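PDB 5EVJ: arsenite methyltransferase from Chlamydomonas reinhardtii, which probably transfers methyl groups from S-adenosyl-L-methionine to trivalent arsenic, giving mono-, di- and trimethylated products. Local coordinates for residues A61-T65 with E66-K70. The protein carries 15 engineered substitutions. Sequence-based numbering, arbitrary orientation.
Sequences ADVPT and EVKEK
Val63 and Val67 both set CG1 anti to the backbone N (chi1 167° in Val63), and the two side chains cross at about a right angle with their CG1 atoms 3.7 Å apart. The pair illustrates i to i+4 apolar contact where a loop runs into the first turn of a short helix: the residues after helix 54-61 lie against helix 65-69, packed on helix 96-104 of the Rossmann-like methyltransferase fold. Pro64 lies alongside Val67, its ring atom CG 3.9 Å from Val67 CG2, and Tyr99 of helix 96-104 touches all three side chains. Pro64 O accepts Lys68 N at 3.2 Å, and Val67 N only weakly. In Lys68, chi1 holds CG beside the backbone N, 3.9 Å from Val63 CG1; the bend at chi3 (-76°) then takes CE past Val63 O and brings NZ to a weak bond with Leu60 O. Shortening Lys68 to an alanine is likely to uncover one flank of Val63 and to leave Leu60 O without this weak donor. One residue further along, Glu69 N meets Thr65 O at 2.7 Å, while Glu69 OE1 lies 3.6 Å from the methyl CG2 of Thr65.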
loop_
_atom_site.group_PDB
_atom_site.type_symbol
_atom_site.label_atom_id
_atom_site.label_comp_id
_atom_site.label_asym_id
_atom_site.label_seq_id
_atom_site.Cartn_x
_atom_site.Cartn_y
_atom_site.Cartn_z
ATOM N N ALA A 61 -18.193 -9.576 0.641
ATOM C CA ALA A 61 -19.368 -10.466 0.645
ATOM C C ALA A 61 -19.789 -10.821 -0.798
ATOM O O ALA A 61 -20.204 -11.934 -1.060
ATOM C CB ALA A 61 -20.538 -9.839 1.397
ATOM N N ASP A 62 -19.635 -9.855 -1.703
ATOM C CA ASP A 62 -20.175 -9.897 -3.056
ATOM C C ASP A 62 -19.197 -10.272 -4.150
ATOM O O ASP A 62 -19.553 -10.103 -5.283
ATOM C CB ASP A 62 -20.687 -8.512 -3.453
ATOM C CG ASP A 62 -21.984 -8.147 -2.794
ATOM O OD1 ASP A 62 -22.784 -9.043 -2.505
ATOM O OD2 ASP A 62 -22.210 -6.952 -2.578
ATOM N N VAL A 63 -17.967 -10.659 -3.801
ATOM C CA VAL A 63 -16.927 -11.047 -4.734
ATOM C C VAL A 63 -17.119 -12.549 -4.988
ATOM O O VAL A 63 -17.312 -13.308 -4.047
ATOM C CB VAL A 63 -15.513 -10.800 -4.092
ATOM C CG1 VAL A 63 -14.380 -11.469 -4.868
ATOM C CG2 VAL A 63 -15.205 -9.305 -3.915
ATOM N N PRO A 64 -17.037 -12.993 -6.254
ATOM C CA PRO A 64 -17.267 -14.403 -6.580
ATOM C C PRO A 64 -16.395 -15.298 -5.736
ATOM O O PRO A 64 -15.160 -15.184 -5.776
ATOM C CB PRO A 64 -16.789 -14.523 -8.037
ATOM C CG PRO A 64 -16.826 -13.139 -8.576
ATOM C CD PRO A 64 -16.617 -12.204 -7.430
ATOM N N THR A 65 -17.036 -16.190 -4.992
ATOM C CA THR A 65 -16.366 -17.208 -4.192
ATOM C C THR A 65 -15.041 -17.722 -4.804
ATOM O O THR A 65 -14.011 -17.850 -4.110
ATOM C CB THR A 65 -17.328 -18.405 -3.973
ATOM O OG1 THR A 65 -18.448 -17.975 -3.183
ATOM C CG2 THR A 65 -16.620 -19.502 -3.216
ATOM N N GLU A 66 -15.073 -18.021 -6.098
ATOM C CA GLU A 66 -13.924 -18.625 -6.751
ATOM C C GLU A 66 -12.803 -17.593 -6.851
ATOM O O GLU A 66 -11.623 -17.937 -6.846
ATOM C CB GLU A 66 -14.295 -19.100 -8.159
ATOM C CG GLU A 66 -13.209 -19.988 -8.751
ATOM C CD GLU A 66 -13.157 -19.983 -10.272
ATOM O OE1 GLU A 66 -13.685 -19.038 -10.908
ATOM O OE2 GLU A 66 -12.570 -20.930 -10.837
ATOM N N VAL A 67 -13.177 -16.327 -7.011
ATOM C CA VAL A 67 -12.184 -15.283 -7.107
ATOM C C VAL A 67 -11.401 -15.154 -5.779
ATOM O O VAL A 67 -10.147 -14.984 -5.802
ATOM C CB VAL A 67 -12.808 -13.953 -7.573
ATOM C CG1 VAL A 67 -11.853 -12.822 -7.279
ATOM C CG2 VAL A 67 -13.087 -14.010 -9.074
ATOM N N LYS A 68 -12.139 -15.267 -4.661
ATOM C CA LYS A 68 -11.585 -15.330 -3.283
ATOM C C LYS A 68 -10.862 -16.643 -2.931
ATOM O O LYS A 68 -9.683 -16.631 -2.535
ATOM C CB LYS A 68 -12.674 -15.175 -2.231
ATOM C CG LYS A 68 -13.189 -13.768 -2.013
ATOM C CD LYS A 68 -14.286 -13.736 -0.924
ATOM C CE LYS A 68 -15.635 -14.264 -1.429
ATOM N NZ LYS A 68 -16.629 -14.090 -0.343
ATOM N N GLU A 69 -11.566 -17.770 -3.022
ATOM C CA GLU A 69 -10.934 -19.045 -2.661
ATOM C C GLU A 69 -9.550 -19.240 -3.283
ATOM O O GLU A 69 -8.700 -19.916 -2.709
ATOM C CB GLU A 69 -11.813 -20.211 -3.047
ATOM C CG GLU A 69 -12.835 -20.576 -1.988
ATOM C CD GLU A 69 -13.780 -21.656 -2.481
ATOM O OE1 GLU A 69 -13.952 -21.801 -3.719
ATOM O OE2 GLU A 69 -14.346 -22.357 -1.624
ATOM N N LYS A 70 -9.321 -18.636 -4.447
ATOM C CA LYS A 70 -8.050 -18.816 -5.159
ATOM C C LYS A 70 -7.018 -17.698 -4.910
ATOM O O LYS A 70 -6.143 -17.477 -5.724
ATOM C CB LYS A 70 -8.291 -19.029 -6.678
ATOM C CG LYS A 70 -9.141 -20.256 -7.013
ATOM C CD LYS A 70 -9.011 -20.712 -8.454
ATOM C CE LYS A 70 -9.906 -21.924 -8.722
ATOM N NZ LYS A 70 -10.020 -22.223 -10.175
#